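Long-range contacts in conserved hypothetical protein (PDB 1TSJ), which is of unknown function but belongs to the glyoxalase clan, in a family named after 3-demethylubiquinone-9 3-methyltransferase, an activity not established here: residues A[32-37]-A[49-54]; A[1-6]-A[58-63]; A[7-12]-A[73-78]; A[85-90]-A[101-106]. One frame throughout, in Å; residues are numbered along the deposited sequence.

Contact 1 (A[32-37]-A[49-54])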
loop_
_atom_site.group_PDB
_atom_site.type_symbol
_atom_site.label_atom_id
_atom_site.label_comp_id
_atom_site.label_asym_id
_atom_site.label_seq_id
_atom_site.Cartn_x
_atom_site.Cartn_y
_atom_site.Cartn_z
ATOM N N ILE A 32 11.358 10.036 5.851
ATOM C CA ILE A 32 10.693 8.897 6.363
ATOM C C ILE A 32 9.670 9.333 7.435
ATOM O O ILE A 32 10.071 9.833 8.483
ATOM C CB ILE A 32 11.680 7.919 6.901
ATOM C CG1 ILE A 32 12.307 7.145 5.753
ATOM C CG2 ILE A 32 10.984 6.884 7.707
ATOM C CD1 ILE A 32 13.578 6.294 6.135
ATOM N N ILE A 33 8.357 9.184 7.169
ATOM C CA ILE A 33 7.481 9.512 8.203
ATOM C C ILE A 33 7.137 8.339 9.168
ATOM O O ILE A 33 6.840 8.560 10.279
ATOM C CB ILE A 33 6.286 10.423 7.738
ATOM C CG1 ILE A 33 4.993 9.697 7.798
ATOM C CG2 ILE A 33 6.465 11.055 6.323
ATOM C CD1 ILE A 33 4.372 9.671 9.198
ATOM N N THR A 34 7.305 7.082 8.825
ATOM C CA THR A 34 6.790 5.958 9.632
ATOM C C THR A 34 7.557 4.770 9.112
ATOM O O THR A 34 7.603 4.513 7.890
ATOM C CB THR A 34 5.248 5.725 9.357
ATOM O OG1 THR A 34 4.388 6.628 10.155
ATOM C CG2 THR A 34 4.734 4.206 9.596
HETATM N N MSE A 35 8.219 4.092 10.041
HETATM C CA MSE A 35 8.686 2.809 9.831
HETATM C C MSE A 35 8.381 1.885 10.952
HETATM O O MSE A 35 8.762 2.169 12.095
HETATM C CB MSE A 35 10.161 2.882 9.760
HETATM C CG MSE A 35 10.634 3.029 8.441
HETATM SE SE MSE A 35 12.085 1.813 8.022
HETATM C CE MSE A 35 12.223 2.386 6.027
ATOM N N ALA A 36 7.821 0.717 10.641
ATOM C CA ALA A 36 7.590 -0.297 11.632
ATOM C C ALA A 36 8.181 -1.557 11.136
ATOM O O ALA A 36 7.898 -1.925 10.026
ATOM C CB ALA A 36 6.170 -0.450 11.915
ATOM N N LYS A 37 9.038 -2.190 11.965
ATOM C CA LYS A 37 9.664 -3.467 11.644
ATOM C C LYS A 37 8.922 -4.646 12.236
ATOM O O LYS A 37 8.137 -4.501 13.215
ATOM C CB LYS A 37 11.038 -3.535 12.216
ATOM C CG LYS A 37 11.900 -2.279 12.161
ATOM C CD LYS A 37 12.142 -1.764 10.776
ATOM C CE LYS A 37 13.529 -1.036 10.651
ATOM N NZ LYS A 37 14.674 -2.017 10.480
ATOM N N VAL A 49 10.736 -4.411 7.253
ATOM C CA VAL A 49 9.712 -3.358 7.338
ATOM C C VAL A 49 8.339 -3.986 7.232
ATOM O O VAL A 49 8.100 -4.827 6.402
ATOM C CB VAL A 49 9.954 -2.288 6.297
ATOM C CG1 VAL A 49 8.854 -1.358 6.333
ATOM C CG2 VAL A 49 11.191 -1.580 6.649
ATOM N N GLN A 50 7.466 -3.600 8.119
ATOM C CA GLN A 50 6.090 -4.025 8.087
ATOM C C GLN A 50 5.323 -2.915 7.506
ATOM O O GLN A 50 4.369 -3.090 6.810
ATOM C CB GLN A 50 5.575 -4.183 9.501
ATOM C CG GLN A 50 4.073 -4.553 9.724
ATOM C CD GLN A 50 3.820 -4.788 11.286
ATOM O OE1 GLN A 50 2.898 -5.604 11.697
ATOM N NE2 GLN A 50 4.686 -4.142 12.175
ATOM N N HIS A 51 5.706 -1.722 7.865
ATOM C CA HIS A 51 4.928 -0.639 7.399
ATOM C C HIS A 51 5.889 0.566 7.334
ATOM O O HIS A 51 6.488 0.872 8.350
ATOM C CB HIS A 51 3.717 -0.429 8.363
ATOM C CG HIS A 51 2.805 0.747 7.991
ATOM N ND1 HIS A 51 2.497 1.783 8.894
ATOM C CD2 HIS A 51 2.116 1.039 6.820
ATOM C CE1 HIS A 51 1.667 2.643 8.293
ATOM N NE2 HIS A 51 1.409 2.212 7.047
ATOM N N SER A 52 6.005 1.229 6.154
ATOM C CA SER A 52 6.708 2.529 5.992
ATOM C C SER A 52 5.831 3.477 5.205
ATOM O O SER A 52 5.232 3.128 4.259
ATOM C CB SER A 52 8.071 2.380 5.231
ATOM O OG SER A 52 9.009 3.449 5.537
ATOM N N ILE A 53 5.830 4.718 5.625
ATOM C CA ILE A 53 5.268 5.791 4.887
ATOM C C ILE A 53 6.351 6.856 4.789
ATOM O O ILE A 53 6.840 7.348 5.789
ATOM C CB ILE A 53 4.094 6.357 5.621
ATOM C CG1 ILE A 53 3.003 5.338 5.693
ATOM C CG2 ILE A 53 3.585 7.576 4.951
ATOM C CD1 ILE A 53 1.907 5.816 6.469
ATOM N N PHE A 54 6.673 7.240 3.574
ATOM C CA PHE A 54 7.696 8.200 3.350
ATOM C C PHE A 54 7.237 9.204 2.314
ATOM O O PHE A 54 6.273 9.022 1.611
ATOM C CB PHE A 54 8.987 7.448 3.042
ATOM C CG PHE A 54 8.945 6.541 1.843
ATOM C CD1 PHE A 54 8.419 5.319 1.882
ATOM C CD2 PHE A 54 9.481 6.940 0.622
ATOM C CE1 PHE A 54 8.388 4.527 0.635
ATOM C CE2 PHE A 54 9.473 6.184 -0.457
ATOM C CZ PHE A 54 8.944 5.006 -0.475
#
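A beta hairpin joins strand 31-37 to strand 49-56, with Thr34 opposite Ile53 and Ala36 opposite His51 as antiparallel hydrogen-bonded pairs. The two strand axes run at 171° to each other. Classic beta bulges interrupt this ladder twice. In one, Ile33 and Thr34 both face Ile53: Ile33 N donates to Ile53 O over 2.8 Å, and Thr34 N adds a weak bond to the same oxygen. In the other, Ala36 O is gripped by two donors, Gln50 N at 2.6 Å and His51 N at 3.1 Å. Such a hairpin, at the margin of a curved sheet, fits the beta-alpha-beta-beta-beta modules of the glyoxalase clan. Its faces differ. On the side of Thr34 and His51, the threonine methyl CG2, anti to the backbone N, approaches His51 ND1 obliquely at 3.4 Å. At the first bulge, Ile33 and Ile53 lie side by side, CG1 of the former 3.8 Å from CG2 of the latter. On the side of Met35 and Ser52, helix 16-26 packs through Val20 against Ile32 and Met35. The selenomethionine side chain of Met35 crosses Val49 at about a right angle, its SE 3.8 Å from Val49 CG2. Lys37 NZ forms a salt bridge with Glu17 and a hydrogen bond to Gly47 O.

Contact 2 (A[1-6]-A[58-63])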
loop_
_atom_site.group_PDB
_atom_site.type_symbol
_atom_site.label_atom_id
_atom_site.label_comp_id
_atom_site.label_asym_id
_atom_site.label_seq_id
_atom_site.Cartn_x
_atom_site.Cartn_y
_atom_site.Cartn_z
ATOM N N MET A 1 -0.208 14.270 8.221
ATOM C CA MET A 1 -0.003 12.810 7.884
ATOM C C MET A 1 -1.210 12.294 7.040
ATOM O O MET A 1 -2.007 11.368 7.411
ATOM C CB MET A 1 0.153 12.012 9.205
ATOM C CG MET A 1 1.061 12.723 10.231
ATOM S SD MET A 1 0.362 14.353 10.884
ATOM C CE MET A 1 2.082 15.281 11.433
ATOM N N ASP A 2 -1.411 12.944 5.924
ATOM C CA ASP A 2 -2.619 12.615 5.202
ATOM C C ASP A 2 -2.256 11.970 3.870
ATOM O O ASP A 2 -1.434 12.453 3.107
ATOM C CB ASP A 2 -3.551 13.819 5.099
ATOM C CG ASP A 2 -3.069 14.812 4.112
ATOM O OD1 ASP A 2 -2.046 15.527 4.455
ATOM O OD2 ASP A 2 -3.632 14.922 2.965
ATOM N N ILE A 3 -2.806 10.791 3.650
ATOM C CA ILE A 3 -2.273 9.930 2.638
ATOM C C ILE A 3 -3.234 10.087 1.530
ATOM O O ILE A 3 -4.371 10.404 1.782
ATOM C CB ILE A 3 -2.024 8.448 3.172
ATOM C CG1 ILE A 3 -3.321 7.717 3.319
ATOM C CG2 ILE A 3 -1.219 8.462 4.585
ATOM C CD1 ILE A 3 -3.104 6.181 3.382
ATOM N N PRO A 4 -2.755 10.085 0.277
ATOM C CA PRO A 4 -3.646 10.206 -0.831
ATOM C C PRO A 4 -4.610 9.023 -0.999
ATOM O O PRO A 4 -4.318 7.889 -0.523
ATOM C CB PRO A 4 -2.662 10.396 -1.962
ATOM C CG PRO A 4 -1.395 9.897 -1.497
ATOM C CD PRO A 4 -1.324 10.141 -0.145
ATOM N N LYS A 5 -5.752 9.285 -1.673
ATOM C CA LYS A 5 -6.745 8.256 -2.006
ATOM C C LYS A 5 -6.029 7.099 -2.624
ATOM O O LYS A 5 -6.369 6.010 -2.288
ATOM C CB LYS A 5 -8.031 8.671 -2.822
ATOM N N ILE A 6 -5.012 7.342 -3.483
ATOM C CA ILE A 6 -4.195 6.289 -4.149
ATOM C C ILE A 6 -2.702 6.505 -3.891
ATOM O O ILE A 6 -2.130 7.474 -4.400
ATOM C CB ILE A 6 -4.473 6.279 -5.650
ATOM C CG1 ILE A 6 -5.902 5.861 -5.926
ATOM C CG2 ILE A 6 -3.769 5.167 -6.358
ATOM C CD1 ILE A 6 -6.404 6.534 -7.280
ATOM N N GLY A 58 7.606 15.731 -1.366
ATOM C CA GLY A 58 6.328 15.992 -0.700
ATOM C C GLY A 58 5.188 15.047 -1.066
ATOM O O GLY A 58 4.010 15.269 -0.680
ATOM N N GLN A 59 5.506 14.012 -1.796
ATOM C CA GLN A 59 4.495 13.047 -2.167
ATOM C C GLN A 59 4.690 11.799 -1.381
ATOM O O GLN A 59 5.813 11.240 -1.300
ATOM C CB GLN A 59 4.645 12.648 -3.636
ATOM C CG GLN A 59 4.411 13.811 -4.493
ATOM C CD GLN A 59 4.724 13.594 -5.949
ATOM O OE1 GLN A 59 4.259 12.621 -6.583
ATOM N NE2 GLN A 59 5.487 14.562 -6.527
ATOM N N VAL A 60 3.567 11.328 -0.882
ATOM C CA VAL A 60 3.433 10.073 -0.056
ATOM C C VAL A 60 3.453 8.733 -0.758
ATOM O O VAL A 60 2.649 8.465 -1.655
ATOM C CB VAL A 60 2.204 10.156 0.800
ATOM C CG1 VAL A 60 2.149 9.009 1.678
ATOM C CG2 VAL A 60 2.331 11.373 1.666
ATOM N N PHE A 61 4.437 7.946 -0.343
ATOM C CA PHE A 61 4.651 6.651 -0.806
ATOM C C PHE A 61 4.573 5.703 0.378
ATOM O O PHE A 61 4.552 6.095 1.510
ATOM C CB PHE A 61 6.054 6.620 -1.442
ATOM C CG PHE A 61 6.136 7.364 -2.760
ATOM C CD1 PHE A 61 6.306 8.722 -2.785
ATOM C CD2 PHE A 61 6.000 6.707 -3.960
ATOM C CE1 PHE A 61 6.292 9.467 -4.003
ATOM C CE2 PHE A 61 5.994 7.446 -5.236
ATOM C CZ PHE A 61 6.143 8.822 -5.211
HETATM N N MSE A 62 4.520 4.437 0.122
HETATM C CA MSE A 62 4.609 3.459 1.145
HETATM C C MSE A 62 5.493 2.353 0.650
HETATM O O MSE A 62 5.548 2.065 -0.526
HETATM C CB MSE A 62 3.268 2.824 1.377
HETATM C CG MSE A 62 2.279 3.739 1.964
HETATM SE SE MSE A 62 0.479 2.779 2.058
HETATM C CE MSE A 62 -0.760 4.456 2.678
ATOM N N ALA A 63 6.191 1.697 1.573
ATOM C CA ALA A 63 6.969 0.524 1.208
ATOM C C ALA A 63 6.811 -0.542 2.337
ATOM O O ALA A 63 6.534 -0.173 3.479
ATOM C CB ALA A 63 8.397 0.914 0.965
#
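The pyrrolidine ring of Pro4 meets Val60 through one corner, its CD, which lies 3.7 Å from Val60 CB and 4.1 Å from Val60 CG1. Across this contact the ring is therefore engaged at its nitrogen-bound methylene, and the two side chains cross obliquely. Val60 CG1 stands anti to the backbone N (chi1 -175°) and also borders Ile3, with Ile3 CB 4.5 Å away. The other valine methyl, CG2, is 4.2 Å from Asp2 O. Just before Pro4 in the chain, Ile3 crosses the selenomethionine Met62 at about a right angle. The methionine chain is extended beyond CG and carries CE to the end of Ile3, but the modelled spacing there is doubtful. The contact is apolar packing of an irregular N-terminal segment beside a strand, and it lies largely at the surface. That segment leads directly into strand 6-11, which pairs in parallel with strand 59-64, so the chain passes the strand's side chains just before joining the sheet. Val60 and Met62 also rest on Ile53 of strand 49-56, Met62 reaches Phe77 of strand 76-79, and Ile3 touches Thr79 of that same strand.

Contact 3 (A[7-12]-A[73-78])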
loop_
_atom_site.group_PDB
_atom_site.type_symbol
_atom_site.label_atom_id
_atom_site.label_comp_id
_atom_site.label_asym_id
_atom_site.label_seq_id
_atom_site.Cartn_x
_atom_site.Cartn_y
_atom_site.Cartn_z
ATOM N N THR A 7 -2.089 5.575 -3.185
ATOM C CA THR A 7 -0.706 5.620 -2.817
ATOM C C THR A 7 0.056 4.588 -3.593
ATOM O O THR A 7 -0.344 3.467 -3.634
ATOM C CB THR A 7 -0.586 5.308 -1.352
ATOM O OG1 THR A 7 -1.251 6.319 -0.650
ATOM C CG2 THR A 7 0.793 5.521 -0.797
ATOM N N THR A 8 1.203 4.934 -4.200
ATOM C CA THR A 8 2.029 3.911 -4.874
ATOM C C THR A 8 2.705 3.172 -3.735
ATOM O O THR A 8 3.197 3.783 -2.776
ATOM C CB THR A 8 3.025 4.577 -5.729
ATOM O OG1 THR A 8 2.327 5.356 -6.694
ATOM C CG2 THR A 8 3.822 3.594 -6.514
ATOM N N PHE A 9 2.658 1.860 -3.845
ATOM C CA PHE A 9 3.004 0.965 -2.804
ATOM C C PHE A 9 4.136 0.048 -3.324
ATOM O O PHE A 9 3.994 -0.753 -4.331
ATOM C CB PHE A 9 1.729 0.194 -2.437
ATOM C CG PHE A 9 1.777 -0.476 -1.062
ATOM C CD1 PHE A 9 1.276 0.145 0.028
ATOM C CD2 PHE A 9 2.317 -1.742 -0.891
ATOM C CE1 PHE A 9 1.340 -0.477 1.327
ATOM C CE2 PHE A 9 2.412 -2.361 0.397
ATOM C CZ PHE A 9 1.891 -1.719 1.485
ATOM N N LEU A 10 5.272 0.169 -2.673
ATOM C CA LEU A 10 6.404 -0.614 -3.070
ATOM C C LEU A 10 6.665 -1.730 -2.090
ATOM O O LEU A 10 6.628 -1.566 -0.879
ATOM C CB LEU A 10 7.632 0.200 -3.274
ATOM C CG LEU A 10 7.456 1.376 -4.166
ATOM C CD1 LEU A 10 6.665 2.318 -3.447
ATOM C CD2 LEU A 10 8.742 2.087 -4.213
HETATM N N MSE A 11 6.867 -2.888 -2.660
HETATM C CA MSE A 11 7.087 -4.100 -1.880
HETATM C C MSE A 11 8.413 -4.605 -2.239
HETATM O O MSE A 11 8.655 -4.730 -3.403
HETATM C CB MSE A 11 6.093 -5.155 -2.272
HETATM C CG MSE A 11 4.758 -4.944 -1.532
HETATM SE SE MSE A 11 3.459 -6.581 -1.735
HETATM C CE MSE A 11 4.883 -8.087 -0.981
ATOM N N PHE A 12 9.274 -4.818 -1.254
ATOM C CA PHE A 12 10.661 -5.347 -1.490
ATOM C C PHE A 12 10.908 -6.718 -0.827
ATOM O O PHE A 12 10.011 -7.285 -0.098
ATOM C CB PHE A 12 11.724 -4.379 -1.032
ATOM C CG PHE A 12 11.494 -3.039 -1.488
ATOM C CD1 PHE A 12 10.610 -2.262 -0.851
ATOM C CD2 PHE A 12 12.172 -2.542 -2.542
ATOM C CE1 PHE A 12 10.391 -0.986 -1.260
ATOM C CE2 PHE A 12 11.944 -1.228 -3.011
ATOM C CZ PHE A 12 11.021 -0.463 -2.343
ATOM N N PRO A 73 3.257 -6.204 -5.788
ATOM C CA PRO A 73 4.654 -6.048 -6.391
ATOM C C PRO A 73 5.134 -4.503 -6.241
ATOM O O PRO A 73 6.001 -4.108 -5.439
ATOM C CB PRO A 73 4.433 -6.520 -7.872
ATOM C CG PRO A 73 2.977 -7.450 -7.899
ATOM C CD PRO A 73 2.267 -6.903 -6.661
ATOM N N ILE A 74 4.446 -3.614 -6.937
ATOM C CA ILE A 74 4.667 -2.203 -6.740
ATOM C C ILE A 74 3.276 -1.566 -6.925
ATOM O O ILE A 74 3.211 -0.463 -7.510
ATOM C CB ILE A 74 5.687 -1.648 -7.813
ATOM C CG1 ILE A 74 5.681 -0.126 -7.931
ATOM C CG2 ILE A 74 5.158 -1.996 -9.117
ATOM C CD1 ILE A 74 6.844 0.526 -8.895
ATOM N N SER A 75 2.260 -2.206 -6.359
ATOM C CA SER A 75 0.870 -1.803 -6.368
ATOM C C SER A 75 0.348 -0.409 -6.067
ATOM O O SER A 75 1.041 0.554 -5.864
ATOM C CB SER A 75 0.100 -2.807 -5.484
ATOM O OG SER A 75 0.244 -2.699 -4.141
ATOM N N LEU A 76 -0.971 -0.300 -6.140
ATOM C CA LEU A 76 -1.681 0.948 -5.787
ATOM C C LEU A 76 -2.544 0.710 -4.617
ATOM O O LEU A 76 -3.336 -0.128 -4.614
ATOM C CB LEU A 76 -2.576 1.463 -6.923
ATOM C CG LEU A 76 -1.714 1.817 -8.145
ATOM C CD1 LEU A 76 -2.563 2.070 -9.310
ATOM C CD2 LEU A 76 -0.805 2.966 -8.054
ATOM N N PHE A 77 -2.369 1.498 -3.625
ATOM C CA PHE A 77 -2.923 1.246 -2.386
ATOM C C PHE A 77 -3.991 2.328 -2.266
ATOM O O PHE A 77 -3.732 3.547 -2.085
ATOM C CB PHE A 77 -1.842 1.284 -1.259
ATOM C CG PHE A 77 -2.390 1.181 0.158
ATOM C CD1 PHE A 77 -2.320 0.007 0.830
ATOM C CD2 PHE A 77 -3.050 2.162 0.718
ATOM C CE1 PHE A 77 -2.897 -0.128 2.046
ATOM C CE2 PHE A 77 -3.525 2.042 1.990
ATOM C CZ PHE A 77 -3.437 0.895 2.646
ATOM N N VAL A 78 -5.229 1.817 -2.339
ATOM C CA VAL A 78 -6.392 2.614 -2.280
ATOM C C VAL A 78 -7.096 2.577 -0.890
ATOM O O VAL A 78 -7.614 1.576 -0.392
ATOM C CB VAL A 78 -7.354 2.285 -3.544
ATOM C CG1 VAL A 78 -8.534 3.295 -3.670
ATOM C CG2 VAL A 78 -6.577 2.132 -4.858
HETATM O O HOH W 1 -4.407 5.442 -0.330
#
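Phe9 and Phe77 bury the largest areas where strand 6-11 runs antiparallel to strand 76-79, at the seam between two sets of strands in the curved sheet of this glyoxalase-clan protein. The rings lie near parallel, their planes 16° apart; in both residues CG is anti to the backbone N, with chi1 -161° for Phe9. They are slid so far that they barely overlap, with centroids 5.4 Å from each other. Closer contact is made at the root of the second ring: Phe9 CD1 sits 3.6 Å from Phe77 CB. Ser75 OG approaches Phe9 obliquely and has its hydrogen bond with Gln124 of strand 122-127, while Met62 of strand 59-64 packs against the Phe9 side chain. The backbone beneath the rings is paired at Thr7 and Phe77, where Thr7 N donates to Phe77 O and Phe77 N to Thr7 O, each over 2.8 Å. The first of these is nearly straight, 169° at the hydrogen. Beyond this pair, where 73-75 is no longer strand, Phe9 N still donates to Ser75 O, with the donor above the carbonyl plane. A water lies within hydrogen-bonding distance of Phe77 O and Thr7 OG1, at the edge of the Phe77 ring and in its plane. Thr8 and Leu76 cross obliquely, Thr8 OG1 being 4.2 Å from Leu76 CD2. At the far end Pro73 contributes through its carbonyl: Pro73 O accepts from Met11 N at 3.2 Å and lies 3.3 Å from Met11 CB.

Contact 4 (A[85-90]-A[101-106])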
loop_
_atom_site.group_PDB
_atom_site.type_symbol
_atom_site.label_atom_id
_atom_site.label_comp_id
_atom_site.label_asym_id
_atom_site.label_seq_id
_atom_site.Cartn_x
_atom_site.Cartn_y
_atom_site.Cartn_z
ATOM N N GLU A 85 -17.926 2.153 -1.781
ATOM C CA GLU A 85 -16.617 2.343 -2.486
ATOM C C GLU A 85 -15.909 1.007 -2.592
ATOM O O GLU A 85 -15.578 0.570 -3.647
HETATM N N MSE A 86 -15.659 0.329 -1.500
HETATM C CA MSE A 86 -15.170 -1.080 -1.608
HETATM C C MSE A 86 -15.833 -2.025 -2.538
HETATM O O MSE A 86 -15.141 -2.761 -3.267
HETATM C CB MSE A 86 -15.204 -1.851 -0.285
HETATM C CG MSE A 86 -13.991 -1.613 0.561
HETATM SE SE MSE A 86 -12.561 -2.906 0.118
HETATM C CE MSE A 86 -12.768 -3.178 -1.558
ATOM N N GLU A 87 -17.151 -2.088 -2.445
ATOM C CA GLU A 87 -17.925 -2.945 -3.323
ATOM C C GLU A 87 -17.694 -2.682 -4.767
ATOM O O GLU A 87 -17.263 -3.554 -5.539
ATOM C CB GLU A 87 -19.425 -2.757 -3.037
ATOM C CG GLU A 87 -20.050 -3.803 -2.062
ATOM C CD GLU A 87 -19.828 -5.275 -2.536
ATOM O OE1 GLU A 87 -18.738 -5.980 -2.161
ATOM O OE2 GLU A 87 -20.825 -5.688 -3.277
ATOM N N ARG A 88 -17.991 -1.448 -5.122
ATOM C CA ARG A 88 -17.716 -0.943 -6.456
ATOM C C ARG A 88 -16.306 -1.168 -7.059
ATOM O O ARG A 88 -16.150 -1.650 -8.199
ATOM C CB ARG A 88 -17.977 0.587 -6.395
ATOM C CG ARG A 88 -19.410 1.003 -5.815
ATOM C CD ARG A 88 -19.920 2.430 -6.499
ATOM N NE ARG A 88 -21.342 2.915 -6.170
ATOM C CZ ARG A 88 -21.689 3.994 -5.346
ATOM N NH1 ARG A 88 -20.734 4.764 -4.688
ATOM N NH2 ARG A 88 -23.016 4.278 -5.146
ATOM N N LEU A 89 -15.258 -0.767 -6.337
ATOM C CA LEU A 89 -13.922 -0.883 -6.884
ATOM C C LEU A 89 -13.552 -2.367 -6.930
ATOM O O LEU A 89 -12.955 -2.863 -7.950
ATOM C CB LEU A 89 -12.895 -0.106 -6.057
ATOM C CG LEU A 89 -12.425 1.281 -6.313
ATOM C CD1 LEU A 89 -13.563 1.989 -6.503
ATOM C CD2 LEU A 89 -11.798 1.842 -5.046
ATOM N N PHE A 90 -13.916 -3.073 -5.850
ATOM C CA PHE A 90 -13.599 -4.469 -5.782
ATOM C C PHE A 90 -14.188 -5.172 -7.022
ATOM O O PHE A 90 -13.486 -5.764 -7.856
ATOM C CB PHE A 90 -14.001 -5.100 -4.400
ATOM C CG PHE A 90 -13.579 -6.550 -4.279
ATOM C CD1 PHE A 90 -12.333 -6.885 -3.891
ATOM C CD2 PHE A 90 -14.446 -7.577 -4.641
ATOM C CE1 PHE A 90 -11.914 -8.201 -3.853
ATOM C CE2 PHE A 90 -14.032 -8.877 -4.607
ATOM C CZ PHE A 90 -12.774 -9.186 -4.216
HETATM N N MSE A 101 -6.174 -11.458 -2.345
HETATM C CA MSE A 101 -6.855 -11.590 -1.126
HETATM C C MSE A 101 -8.211 -10.944 -1.196
HETATM O O MSE A 101 -8.352 -9.803 -1.684
HETATM C CB MSE A 101 -6.085 -10.871 -0.104
HETATM C CG MSE A 101 -6.820 -10.835 1.202
HETATM SE SE MSE A 101 -5.623 -9.783 2.351
HETATM C CE MSE A 101 -3.582 -10.680 1.799
ATOM N N PRO A 102 -9.228 -11.672 -0.743
ATOM C CA PRO A 102 -10.633 -11.180 -0.882
ATOM C C PRO A 102 -11.012 -10.379 0.276
ATOM O O PRO A 102 -10.198 -10.197 1.115
ATOM C CB PRO A 102 -11.463 -12.407 -0.920
ATOM C CG PRO A 102 -10.671 -13.332 0.110
ATOM C CD PRO A 102 -9.140 -13.012 -0.111
ATOM N N LYS A 103 -12.240 -9.858 0.230
ATOM C CA LYS A 103 -12.675 -8.862 1.166
ATOM C C LYS A 103 -12.634 -9.517 2.557
ATOM O O LYS A 103 -13.235 -10.596 2.765
ATOM C CB LYS A 103 -14.073 -8.282 0.837
ATOM C CG LYS A 103 -14.189 -7.254 -0.308
ATOM C CD LYS A 103 -15.399 -7.490 -1.285
ATOM C CE LYS A 103 -15.732 -9.003 -1.681
ATOM N NZ LYS A 103 -17.237 -9.163 -2.183
ATOM N N THR A 104 -11.903 -8.877 3.470
ATOM C CA THR A 104 -11.453 -9.501 4.680
ATOM C C THR A 104 -11.328 -8.442 5.736
ATOM O O THR A 104 -10.819 -7.351 5.517
ATOM C CB THR A 104 -10.083 -10.107 4.520
ATOM O OG1 THR A 104 -10.050 -11.061 3.475
ATOM C CG2 THR A 104 -9.785 -11.018 5.636
ATOM N N ASN A 105 -11.836 -8.778 6.898
ATOM C CA ASN A 105 -11.813 -7.854 8.005
ATOM C C ASN A 105 -10.477 -8.029 8.695
ATOM O O ASN A 105 -10.135 -9.079 9.230
ATOM C CB ASN A 105 -13.009 -8.131 8.942
ATOM C CG ASN A 105 -13.030 -7.239 10.220
ATOM O OD1 ASN A 105 -13.815 -7.533 11.113
ATOM N ND2 ASN A 105 -12.249 -6.155 10.285
HETATM N N MSE A 106 -9.708 -6.992 8.639
HETATM C CA MSE A 106 -8.366 -7.205 8.894
HETATM C C MSE A 106 -7.853 -6.064 9.644
HETATM O O MSE A 106 -7.457 -5.108 9.015
HETATM C CB MSE A 106 -7.586 -7.334 7.602
HETATM C CG MSE A 106 -6.153 -7.347 7.937
HETATM SE SE MSE A 106 -5.095 -7.938 6.416
HETATM C CE MSE A 106 -3.685 -6.027 5.804
#
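The backbones of helix segment 85-90 and segment 101-106 keep well apart, the nearest CA atoms being those of Phe90 and Lys103 at 8.3 Å, so the contact is made mainly by side chains. Lys103 does most of the bridging by laying its methylenes across one face of the Phe90 ring. Its CD is 3.7 Å from the ring centroid and 21° off the ring normal, a CH-pi contact displaced toward the rim. The next carbon, Lys103 CE, lies over the same ring, 3.4 Å from Phe90 CE2. Bends at chi2 and chi3 fold the lysine chain, and its ammonium NZ finishes 3.5 Å from Glu87 OE1 in a rather long salt bridge. The other carboxylate oxygen, Glu87 OE2, has a weak bond to Asn91. Phe90 has CG anti to the backbone N (chi1 -176°), and its ring lies beside segment 101-103. Met101 O lies at the ring edge, 4.5 Å from Phe90 CE1. The selenomethionine Met86 makes a marginal approach, with CE 4.5 Å from Lys103 CG. Beyond the two segments, Phe90 packs on Ala113 and Val115 of strand 109-116, and both Phe90 and Met86 touch Leu125 of strand 122-127, which seats helix 83-94 against the sheet.

How the contacts relate
All four contacts reach one mixed sheet. Contact 3 lies nearest the middle of the chain and contact 4 furthest from it, with contacts 1 and 4 on opposite sides of the centre. Contacts 1 and 3 are ladders of backbone hydrogen bonds, the first broken by bulges and the second carrying a buried aromatic pair. Contact 2 is apolar packing at the surface, and contact 4 joins helix 83-94 to the corner at 101-103 by a lysine laid over a ring plus a salt bridge. Strand 59-64 ties the first three together: Phe61 N probably bonds Phe54 O of contact 1, and Met62 O probably accepts from Leu10 N of contact 3. Contact 4 meets contact 3 where Leu89 packs on Val78.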